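Local atomic coordinates of flavin prenyltransferase UbiX (Aquifex aeolicus, PDB entry 2EJB), a protein that probably makes prenylated FMN, the cofactor of UbiD decarboxylases, by joining a dimethylallyl group from dimethylallyl monophosphate to the flavin of reduced FMN. Residues L33-R37 against N38-V42; E112-K116 against E117-L121; F168-G171 against K172-V176. All blocks are in the same frame, centred on the assembly; numbering follows the deposited sequence.

The three contacts follow one another along the chain of a Rossmann-like flavoprotein fold, a six-stranded parallel sheet with strand order 3-2-1-4-5-6. Interaction 1 is the turn from strand 30-35 into helix 37-45. Interaction 2 closes helix 106-117 and leads into strand 121-125, and interaction 3 lies within helix 162-176. Their centres are 20 to 22 Å apart and none touches another; interactions 2 and 3 come nearest, with closest atoms about 6 Å apart. Interactions 1 and 3 lie on opposite sides of the chain's centre, and each includes a residue of a predicted site, S36 for FMN and K172 for dimethylallyl phosphate. Interaction 2 is structural packing.

Interaction 1. Residues L33-R37 against N38-V42; sequences LVISR and NAKVV
S36 OG takes the N-H of A39 at 2.8 Å, a side-chain N-cap bond at the start of helix 37-45, right where the chain leaves strand 30-35 of the Rossmann-like sheet. A chi1 of 74° tucks OG in between the two backbone branches of its CA and turns it to A39 N, with A39 CB also close. The backbone oxygen of the same residue adds to the cap: S36 O accepts from K40 N at 3.2 Å and more weakly from A39 N. The next carbonyl, R37 O, receives weak bonds of the first helical turn from K40 N and V41 N.

The K40 and I35 side chains cross at about a right angle, K40 CG 4.1 Å from I35 CG2. I35 CG2 also meets A39 CB at 4.0 Å, an apolar touch between the last strand residue and the first helical turn.

FMN binding is predicted for S36, whose OG also makes a weak hydrogen bond with I8 O on strand 3-8. N38 brings its side chain to about 3 Å, nearest atoms, from G10, another predicted FMN residue, so this helix start probably helps shape the flavin pocket.

R37 is worth following outward from its backbone. Its CB lies 3.1 Å from N38 N, and a chi1 of 72° brings CG closer still, to 2.8 Å from N38 N. From CG to NE the chain is extended and runs alongside the N38 side chain, pointing the same way, with CD still near N38 N. At the tip the guanidinium and amide planes are 52° apart, and N38 OD1 sits at the guanidinium edge, 3.8 Å from R37 NE.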
ATOM      1  N   LEU A  33       3.030   9.396  23.297  1.00 38.50           N
ATOM      2  CA  LEU A  33       3.390   8.175  22.600  1.00 37.79           C
ATOM      3  C   LEU A  33       2.997   6.867  23.261  1.00 38.73           C
ATOM      4  O   LEU A  33       3.149   6.691  24.469  1.00 46.75           O
ATOM      5  CB  LEU A  33       4.901   8.174  22.368  1.00 37.84           C
ATOM      6  CG  LEU A  33       5.511   6.921  21.749  1.00 37.19           C
ATOM      7  CD1 LEU A  33       4.995   6.740  20.325  1.00 31.87           C
ATOM      8  CD2 LEU A  33       7.026   7.061  21.759  1.00 41.86           C
ATOM      9  N   VAL A  34       2.492   5.946  22.451  1.00 37.34           N
ATOM     10  CA  VAL A  34       2.121   4.629  22.941  1.00 35.39           C
ATOM     11  C   VAL A  34       2.876   3.643  22.067  1.00 42.19           C
ATOM     12  O   VAL A  34       2.741   3.666  20.842  1.00 40.12           O
ATOM     13  CB  VAL A  34       0.610   4.335  22.793  1.00 36.06           C
ATOM     14  CG1 VAL A  34       0.286   3.023  23.488  1.00 27.63           C
ATOM     15  CG2 VAL A  34      -0.220   5.461  23.378  1.00 31.52           C
ATOM     16  N   ILE A  35       3.677   2.787  22.692  1.00 45.03           N
ATOM     17  CA  ILE A  35       4.450   1.796  21.954  1.00 50.78           C
ATOM     18  C   ILE A  35       4.084   0.390  22.397  1.00 51.49           C
ATOM     19  O   ILE A  35       4.199   0.057  23.578  1.00 55.45           O
ATOM     20  CB  ILE A  35       5.958   1.986  22.173  1.00 52.22           C
ATOM     21  CG1 ILE A  35       6.337   3.447  21.935  1.00 49.68           C
ATOM     22  CG2 ILE A  35       6.735   1.086  21.220  1.00 48.93           C
ATOM     23  CD1 ILE A  35       7.783   3.764  22.243  1.00 50.55           C
ATOM     24  N   SER A  36       3.637  -0.428  21.451  1.00 54.22           N
ATOM     25  CA  SER A  36       3.263  -1.805  21.752  1.00 58.27           C
ATOM     26  C   SER A  36       4.531  -2.630  21.971  1.00 62.02           C
ATOM     27  O   SER A  36       5.615  -2.233  21.538  1.00 58.71           O
ATOM     28  CB  SER A  36       2.457  -2.408  20.596  1.00 60.77           C
ATOM     29  OG  SER A  36       3.295  -2.714  19.493  1.00 60.59           O
ATOM     30  N   ARG A  37       4.399  -3.765  22.652  1.00 62.88           N
ATOM     31  CA  ARG A  37       5.543  -4.640  22.903  1.00 67.48           C
ATOM     32  C   ARG A  37       5.947  -5.180  21.540  1.00 64.97           C
ATOM     33  O   ARG A  37       7.132  -5.250  21.202  1.00 62.55           O
ATOM     34  CB  ARG A  37       5.139  -5.803  23.817  1.00 67.47           C
ATOM     35  CG  ARG A  37       4.265  -6.823  23.116  1.00 71.98           C
ATOM     36  CD  ARG A  37       3.470  -7.709  24.053  1.00 78.25           C
ATOM     37  NE  ARG A  37       2.400  -8.361  23.301  1.00 83.94           N
ATOM     38  CZ  ARG A  37       1.181  -8.608  23.769  1.00 89.25           C
ATOM     39  NH1 ARG A  37       0.851  -8.263  25.007  1.00 91.83           N
ATOM     40  NH2 ARG A  37       0.279  -9.183  22.986  1.00 91.60           N
ATOM     41  N   ASN A  38       4.932  -5.550  20.762  1.00 64.40           N
ATOM     42  CA  ASN A  38       5.127  -6.083  19.427  1.00 65.41           C
ATOM     43  C   ASN A  38       5.982  -5.138  18.597  1.00 67.19           C
ATOM     44  O   ASN A  38       6.780  -5.580  17.777  1.00 63.24           O
ATOM     45  CB  ASN A  38       3.770  -6.317  18.747  1.00 72.82           C
ATOM     46  CG  ASN A  38       3.393  -7.789  18.691  1.00 76.86           C
ATOM     47  OD1 ASN A  38       2.598  -8.279  19.496  1.00 78.01           O
ATOM     48  ND2 ASN A  38       3.980  -8.507  17.740  1.00 84.56           N
ATOM     49  N   ALA A  39       5.824  -3.838  18.828  1.00 63.60           N
ATOM     50  CA  ALA A  39       6.584  -2.834  18.092  1.00 62.11           C
ATOM     51  C   ALA A  39       8.040  -2.775  18.541  1.00 62.08           C
ATOM     52  O   ALA A  39       8.941  -2.550  17.731  1.00 62.73           O
ATOM     53  CB  ALA A  39       5.934  -1.466  18.253  1.00 55.55           C
ATOM     54  N   LYS A  40       8.269  -2.975  19.832  1.00 62.80           N
ATOM     55  CA  LYS A  40       9.622  -2.932  20.370  1.00 61.82           C
ATOM     56  C   LYS A  40      10.519  -3.963  19.682  1.00 59.93           C
ATOM     57  O   LYS A  40      11.593  -3.630  19.180  1.00 55.01           O
ATOM     58  CB  LYS A  40       9.603  -3.183  21.882  1.00 61.63           C
ATOM     59  CG  LYS A  40       8.765  -2.195  22.688  1.00 57.01           C
ATOM     60  CD  LYS A  40       9.430  -1.879  24.015  1.00 65.75           C
ATOM     61  CE  LYS A  40       8.636  -0.900  24.867  1.00 65.50           C
ATOM     62  NZ  LYS A  40       9.411  -0.520  26.085  1.00 73.47           N
ATOM     63  N   VAL A  41      10.066  -5.211  19.648  1.00 58.62           N
ATOM     64  CA  VAL A  41      10.836  -6.281  19.023  1.00 63.87           C
ATOM     65  C   VAL A  41      11.106  -6.000  17.548  1.00 62.25           C
ATOM     66  O   VAL A  41      12.241  -6.110  17.083  1.00 62.69           O
ATOM     67  CB  VAL A  41      10.108  -7.637  19.161  1.00 65.69           C
ATOM     68  CG1 VAL A  41       9.929  -7.975  20.633  1.00 67.22           C
ATOM     69  CG2 VAL A  41       8.759  -7.585  18.468  1.00 67.33           C
ATOM     70  N   VAL A  42      10.059  -5.614  16.822  1.00 61.06           N
ATOM     71  CA  VAL A  42      10.164  -5.318  15.396  1.00 50.92           C
ATOM     72  C   VAL A  42      11.266  -4.322  15.033  1.00 50.20           C
ATOM     73  O   VAL A  42      12.059  -4.580  14.128  1.00 45.18           O
ATOM     74  CB  VAL A  42       8.822  -4.784  14.844  1.00 51.18           C
ATOM     75  CG1 VAL A  42       8.942  -4.498  13.342  1.00 46.92           C
ATOM     76  CG2 VAL A  42       7.723  -5.798  15.095  1.00 44.92           C
TER

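Interaction 2. Residues E112-K116 against E117-L121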
ATOM      1  N   GLU A 112     -10.929   4.044  19.516  1.00 28.33           N
ATOM      2  CA  GLU A 112     -12.360   4.091  19.794  1.00 32.54           C
ATOM      3  C   GLU A 112     -12.761   5.480  20.291  1.00 32.43           C
ATOM      4  O   GLU A 112     -13.817   5.996  19.923  1.00 33.47           O
ATOM      5  CB  GLU A 112     -12.725   3.029  20.836  1.00 36.61           C
ATOM      6  CG  GLU A 112     -14.061   3.253  21.530  1.00 34.56           C
ATOM      7  CD  GLU A 112     -14.319   2.237  22.620  1.00 43.08           C
ATOM      8  OE1 GLU A 112     -13.425   2.038  23.470  1.00 35.46           O
ATOM      9  OE2 GLU A 112     -15.417   1.645  22.630  1.00 37.18           O
ATOM     10  N   VAL A 113     -11.914   6.078  21.125  1.00 32.13           N
ATOM     11  CA  VAL A 113     -12.185   7.409  21.667  1.00 30.53           C
ATOM     12  C   VAL A 113     -12.136   8.453  20.562  1.00 25.76           C
ATOM     13  O   VAL A 113     -13.001   9.326  20.490  1.00 31.72           O
ATOM     14  CB  VAL A 113     -11.169   7.799  22.768  1.00 32.47           C
ATOM     15  CG1 VAL A 113     -11.459   9.212  23.266  1.00 36.13           C
ATOM     16  CG2 VAL A 113     -11.247   6.806  23.930  1.00 30.26           C
ATOM     17  N   ALA A 114     -11.126   8.362  19.702  1.00 26.08           N
ATOM     18  CA  ALA A 114     -10.991   9.300  18.592  1.00 27.86           C
ATOM     19  C   ALA A 114     -12.242   9.241  17.722  1.00 28.12           C
ATOM     20  O   ALA A 114     -12.787  10.276  17.330  1.00 34.40           O
ATOM     21  CB  ALA A 114      -9.757   8.957  17.746  1.00 25.13           C
ATOM     22  N   LEU A 115     -12.695   8.023  17.429  1.00 29.92           N
ATOM     23  CA  LEU A 115     -13.878   7.816  16.596  1.00 35.03           C
ATOM     24  C   LEU A 115     -15.151   8.383  17.213  1.00 32.85           C
ATOM     25  O   LEU A 115     -15.902   9.087  16.538  1.00 39.73           O
ATOM     26  CB  LEU A 115     -14.068   6.323  16.297  1.00 27.50           C
ATOM     27  CG  LEU A 115     -12.990   5.702  15.395  1.00 39.66           C
ATOM     28  CD1 LEU A 115     -13.202   4.192  15.260  1.00 32.55           C
ATOM     29  CD2 LEU A 115     -13.035   6.371  14.037  1.00 35.82           C
ATOM     30  N   LYS A 116     -15.397   8.093  18.491  1.00 33.72           N
ATOM     31  CA  LYS A 116     -16.603   8.602  19.147  1.00 35.31           C
ATOM     32  C   LYS A 116     -16.537  10.101  19.444  1.00 37.08           C
ATOM     33  O   LYS A 116     -17.571  10.760  19.549  1.00 40.14           O
ATOM     34  CB  LYS A 116     -16.890   7.833  20.446  1.00 26.78           C
ATOM     35  CG  LYS A 116     -15.994   8.166  21.640  1.00 33.38           C
ATOM     36  CD  LYS A 116     -16.272   7.201  22.790  1.00 29.26           C
ATOM     37  CE  LYS A 116     -15.430   7.491  24.033  1.00 35.73           C
ATOM     38  NZ  LYS A 116     -15.944   8.632  24.828  1.00 37.29           N
ATOM     39  N   GLU A 117     -15.330  10.644  19.575  1.00 33.59           N
ATOM     40  CA  GLU A 117     -15.179  12.071  19.859  1.00 36.31           C
ATOM     41  C   GLU A 117     -14.898  12.835  18.570  1.00 36.68           C
ATOM     42  O   GLU A 117     -14.722  14.060  18.580  1.00 33.58           O
ATOM     43  CB  GLU A 117     -14.025  12.300  20.837  1.00 34.38           C
ATOM     44  CG  GLU A 117     -14.153  11.589  22.175  1.00 34.86           C
ATOM     45  CD  GLU A 117     -15.287  12.115  23.043  1.00 39.46           C
ATOM     46  OE1 GLU A 117     -15.726  13.267  22.842  1.00 41.65           O
ATOM     47  OE2 GLU A 117     -15.732  11.374  23.944  1.00 36.28           O
ATOM     48  N   ARG A 118     -14.857  12.098  17.462  1.00 33.37           N
ATOM     49  CA  ARG A 118     -14.583  12.665  16.147  1.00 35.00           C
ATOM     50  C   ARG A 118     -13.234  13.369  16.094  1.00 35.31           C
ATOM     51  O   ARG A 118     -13.097  14.425  15.481  1.00 41.18           O
ATOM     52  CB  ARG A 118     -15.684  13.643  15.719  1.00 33.78           C
ATOM     53  CG  ARG A 118     -17.092  13.063  15.763  1.00 35.63           C
ATOM     54  CD  ARG A 118     -17.235  11.801  14.937  1.00 41.64           C
ATOM     55  NE  ARG A 118     -18.540  11.183  15.155  1.00 53.06           N
ATOM     56  CZ  ARG A 118     -19.696  11.718  14.770  1.00 54.10           C
ATOM     57  NH1 ARG A 118     -19.712  12.883  14.135  1.00 56.08           N
ATOM     58  NH2 ARG A 118     -20.837  11.098  15.035  1.00 54.57           N
ATOM     59  N   VAL A 119     -12.239  12.790  16.757  1.00 35.38           N
ATOM     60  CA  VAL A 119     -10.886  13.337  16.723  1.00 28.89           C
ATOM     61  C   VAL A 119     -10.217  12.683  15.514  1.00 33.68           C
ATOM     62  O   VAL A 119     -10.301  11.461  15.335  1.00 28.84           O
ATOM     63  CB  VAL A 119     -10.095  12.967  17.999  1.00 37.51           C
ATOM     64  CG1 VAL A 119      -8.615  13.290  17.808  1.00 33.85           C
ATOM     65  CG2 VAL A 119     -10.656  13.727  19.199  1.00 31.76           C
ATOM     66  N   PRO A 120      -9.554  13.480  14.664  1.00 33.31           N
ATOM     67  CA  PRO A 120      -8.897  12.902  13.489  1.00 33.48           C
ATOM     68  C   PRO A 120      -8.096  11.645  13.834  1.00 39.04           C
ATOM     69  O   PRO A 120      -7.298  11.639  14.776  1.00 35.73           O
ATOM     70  CB  PRO A 120      -8.017  14.047  12.995  1.00 39.61           C
ATOM     71  CG  PRO A 120      -8.855  15.269  13.336  1.00 37.93           C
ATOM     72  CD  PRO A 120      -9.333  14.938  14.735  1.00 34.98           C
ATOM     73  N   LEU A 121      -8.332  10.581  13.073  1.00 33.65           N
ATOM     74  CA  LEU A 121      -7.647   9.304  13.270  1.00 36.42           C
ATOM     75  C   LEU A 121      -6.969   8.909  11.959  1.00 31.87           C
ATOM     76  O   LEU A 121      -7.630   8.774  10.925  1.00 30.97           O
ATOM     77  CB  LEU A 121      -8.647   8.221  13.683  1.00 29.24           C
ATOM     78  CG  LEU A 121      -8.067   6.808  13.839  1.00 31.48           C
ATOM     79  CD1 LEU A 121      -7.052   6.772  14.991  1.00 26.53           C
ATOM     80  CD2 LEU A 121      -9.191   5.824  14.090  1.00 27.33           C
TER
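A114 and V119 hold together the Schellman motif that ends helix 106-117. V119 N bonds to A114 O at 2.6 Å, approaching 17° off the plane of that carbonyl, and R118, with its positive phi of 59°, makes the reversal that brings V119 back. The second bond of the motif is weak, R118 N to L115 O at 3.3 Å. L115 O also faces the edge of the R118 guanidinium, in its plane. One residue back from A114, V113 O takes the N-H of E117 at 2.8 Å, the last regular i to i+4 bond here.

E117 bends at chi2 (-67°), and its OE2 forms a salt bridge with K116 NZ at 2.9 Å through the anti lone pair, while its CG packs beside V113 CG1. With an alanine here, K116 NZ would probably lose its charged mate and V113 CG1 the methylene packed beside it.

Within the turn, A114 CB meets V119 CB at 4.0 Å, with L79 of helix 76-79 against both side chains. Backbone hydrogen bonds of P120 with V85 and of L121 with V147 then carry the chain into the sheet. Strand 121-125 starts with L121, whose CD2 touches L115 CD2 at 3.9 Å.

Interaction 3. Residues F168-G171 against K172-V176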
ATOM      1  N   PHE A 168       8.665  10.310   2.187  1.00 35.91           N
ATOM      2  CA  PHE A 168       7.496  10.500   1.332  1.00 39.54           C
ATOM      3  C   PHE A 168       6.243  10.102   2.101  1.00 37.11           C
ATOM      4  O   PHE A 168       5.285  10.870   2.199  1.00 39.82           O
ATOM      5  CB  PHE A 168       7.588   9.642   0.067  1.00 41.26           C
ATOM      6  CG  PHE A 168       6.309   9.610  -0.725  1.00 46.74           C
ATOM      7  CD1 PHE A 168       5.965  10.665  -1.566  1.00 44.51           C
ATOM      8  CD2 PHE A 168       5.411   8.557  -0.576  1.00 38.19           C
ATOM      9  CE1 PHE A 168       4.739  10.676  -2.240  1.00 46.95           C
ATOM     10  CE2 PHE A 168       4.183   8.558  -1.243  1.00 48.54           C
ATOM     11  CZ  PHE A 168       3.847   9.622  -2.077  1.00 48.34           C
ATOM     12  N   VAL A 169       6.256   8.892   2.649  1.00 34.86           N
ATOM     13  CA  VAL A 169       5.118   8.390   3.403  1.00 37.90           C
ATOM     14  C   VAL A 169       4.842   9.267   4.628  1.00 42.71           C
ATOM     15  O   VAL A 169       3.686   9.577   4.928  1.00 37.81           O
ATOM     16  CB  VAL A 169       5.357   6.936   3.842  1.00 38.55           C
ATOM     17  CG1 VAL A 169       4.157   6.423   4.621  1.00 41.47           C
ATOM     18  CG2 VAL A 169       5.602   6.065   2.610  1.00 31.90           C
ATOM     19  N   VAL A 170       5.900   9.670   5.327  1.00 40.09           N
ATOM     20  CA  VAL A 170       5.752  10.524   6.501  1.00 38.75           C
ATOM     21  C   VAL A 170       5.135  11.864   6.098  1.00 34.63           C
ATOM     22  O   VAL A 170       4.323  12.427   6.829  1.00 40.37           O
ATOM     23  CB  VAL A 170       7.114  10.776   7.190  1.00 37.95           C
ATOM     24  CG1 VAL A 170       6.941  11.722   8.371  1.00 43.18           C
ATOM     25  CG2 VAL A 170       7.694   9.461   7.671  1.00 38.46           C
ATOM     26  N   GLY A 171       5.522  12.364   4.931  1.00 34.59           N
ATOM     27  CA  GLY A 171       4.982  13.625   4.455  1.00 37.58           C
ATOM     28  C   GLY A 171       3.501  13.495   4.143  1.00 37.90           C
ATOM     29  O   GLY A 171       2.722  14.429   4.352  1.00 36.90           O
ATOM     30  N   LYS A 172       3.115  12.332   3.629  1.00 30.66           N
ATOM     31  CA  LYS A 172       1.722  12.066   3.302  1.00 37.49           C
ATOM     32  C   LYS A 172       0.898  12.061   4.585  1.00 36.50           C
ATOM     33  O   LYS A 172      -0.208  12.593   4.629  1.00 37.03           O
ATOM     34  CB  LYS A 172       1.591  10.711   2.596  1.00 39.02           C
ATOM     35  CG  LYS A 172       1.573  10.796   1.077  1.00 43.11           C
ATOM     36  CD  LYS A 172       0.274  11.436   0.606  1.00 56.93           C
ATOM     37  CE  LYS A 172       0.142  11.413  -0.904  1.00 57.68           C
ATOM     38  NZ  LYS A 172      -1.134  12.044  -1.353  1.00 56.69           N
ATOM     39  N   LEU A 173       1.455  11.456   5.629  1.00 35.27           N
ATOM     40  CA  LEU A 173       0.770  11.381   6.913  1.00 36.24           C
ATOM     41  C   LEU A 173       0.559  12.759   7.517  1.00 34.46           C
ATOM     42  O   LEU A 173      -0.490  13.036   8.094  1.00 36.83           O
ATOM     43  CB  LEU A 173       1.564  10.503   7.870  1.00 30.36           C
ATOM     44  CG  LEU A 173       1.509   9.023   7.492  1.00 39.71           C
ATOM     45  CD1 LEU A 173       2.588   8.251   8.238  1.00 33.16           C
ATOM     46  CD2 LEU A 173       0.113   8.478   7.810  1.00 32.74           C
ATOM     47  N   LEU A 174       1.559  13.622   7.389  1.00 34.50           N
ATOM     48  CA  LEU A 174       1.443  14.967   7.924  1.00 38.64           C
ATOM     49  C   LEU A 174       0.442  15.782   7.112  1.00 37.67           C
ATOM     50  O   LEU A 174      -0.318  16.564   7.675  1.00 35.33           O
ATOM     51  CB  LEU A 174       2.816  15.650   7.954  1.00 37.26           C
ATOM     52  CG  LEU A 174       3.723  15.111   9.074  1.00 43.01           C
ATOM     53  CD1 LEU A 174       5.145  15.597   8.870  1.00 43.40           C
ATOM     54  CD2 LEU A 174       3.187  15.529  10.437  1.00 43.72           C
ATOM     55  N   ASP A 175       0.427  15.593   5.795  1.00 37.11           N
ATOM     56  CA  ASP A 175      -0.513  16.320   4.949  1.00 38.53           C
ATOM     57  C   ASP A 175      -1.951  15.981   5.320  1.00 38.82           C
ATOM     58  O   ASP A 175      -2.845  16.814   5.179  1.00 32.67           O
ATOM     59  CB  ASP A 175      -0.295  15.996   3.467  1.00 39.95           C
ATOM     60  CG  ASP A 175       1.000  16.564   2.929  1.00 45.99           C
ATOM     61  OD1 ASP A 175       1.532  17.520   3.539  1.00 47.82           O
ATOM     62  OD2 ASP A 175       1.476  16.067   1.885  1.00 49.99           O
ATOM     63  N   VAL A 176      -2.175  14.753   5.782  1.00 34.33           N
ATOM     64  CA  VAL A 176      -3.516  14.342   6.168  1.00 32.20           C
ATOM     65  C   VAL A 176      -4.075  15.291   7.225  1.00 36.34           C
ATOM     66  O   VAL A 176      -5.256  15.637   7.201  1.00 34.09           O
ATOM     67  CB  VAL A 176      -3.536  12.903   6.725  1.00 30.14           C
ATOM     68  CG1 VAL A 176      -4.923  12.573   7.267  1.00 34.43           C
ATOM     69  CG2 VAL A 176      -3.154  11.918   5.632  1.00 27.10           C
TER
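F168 O takes the N-H of K172 at 3.0 Å, an i to i+4 bond in the middle of helix 162-176. The same spacing repeats at L173 N to V169 O, L174 N to V170 O and D175 N to G171 O. The side chains of F168 and K172 run side by side. With the phenyl anti to the backbone N (chi1 170°), the ring swings along the helix, and its CE2 and CZ both lie 4.1 Å from K172 CG, an oblique approach.

Beyond CG the lysine leads away from this turn, and its NZ is hydrogen-bonded to A128 O of the second subunit. K172 is a predicted dimethylallyl phosphate residue, and F168 lies about 4 Å, nearest side-chain atoms, from Y156, another one. The aromatic-aliphatic pair thus probably helps form the substrate pocket at the subunit boundary.

D175 turns its carboxylate back alongside G171 O, with OD2 3.2 Å from G171 O, two acceptors side by side and probably not a favourable contact, while its OD1 hydrogen-bonds H181 NE2. Elsewhere the turns meet through V169 CG1 and L173 CD1, 4.3 Å apart. V169 and L173 pack on strand 121-125, L173 also on strand 147-150, and V170 and L174 against helix 14-26.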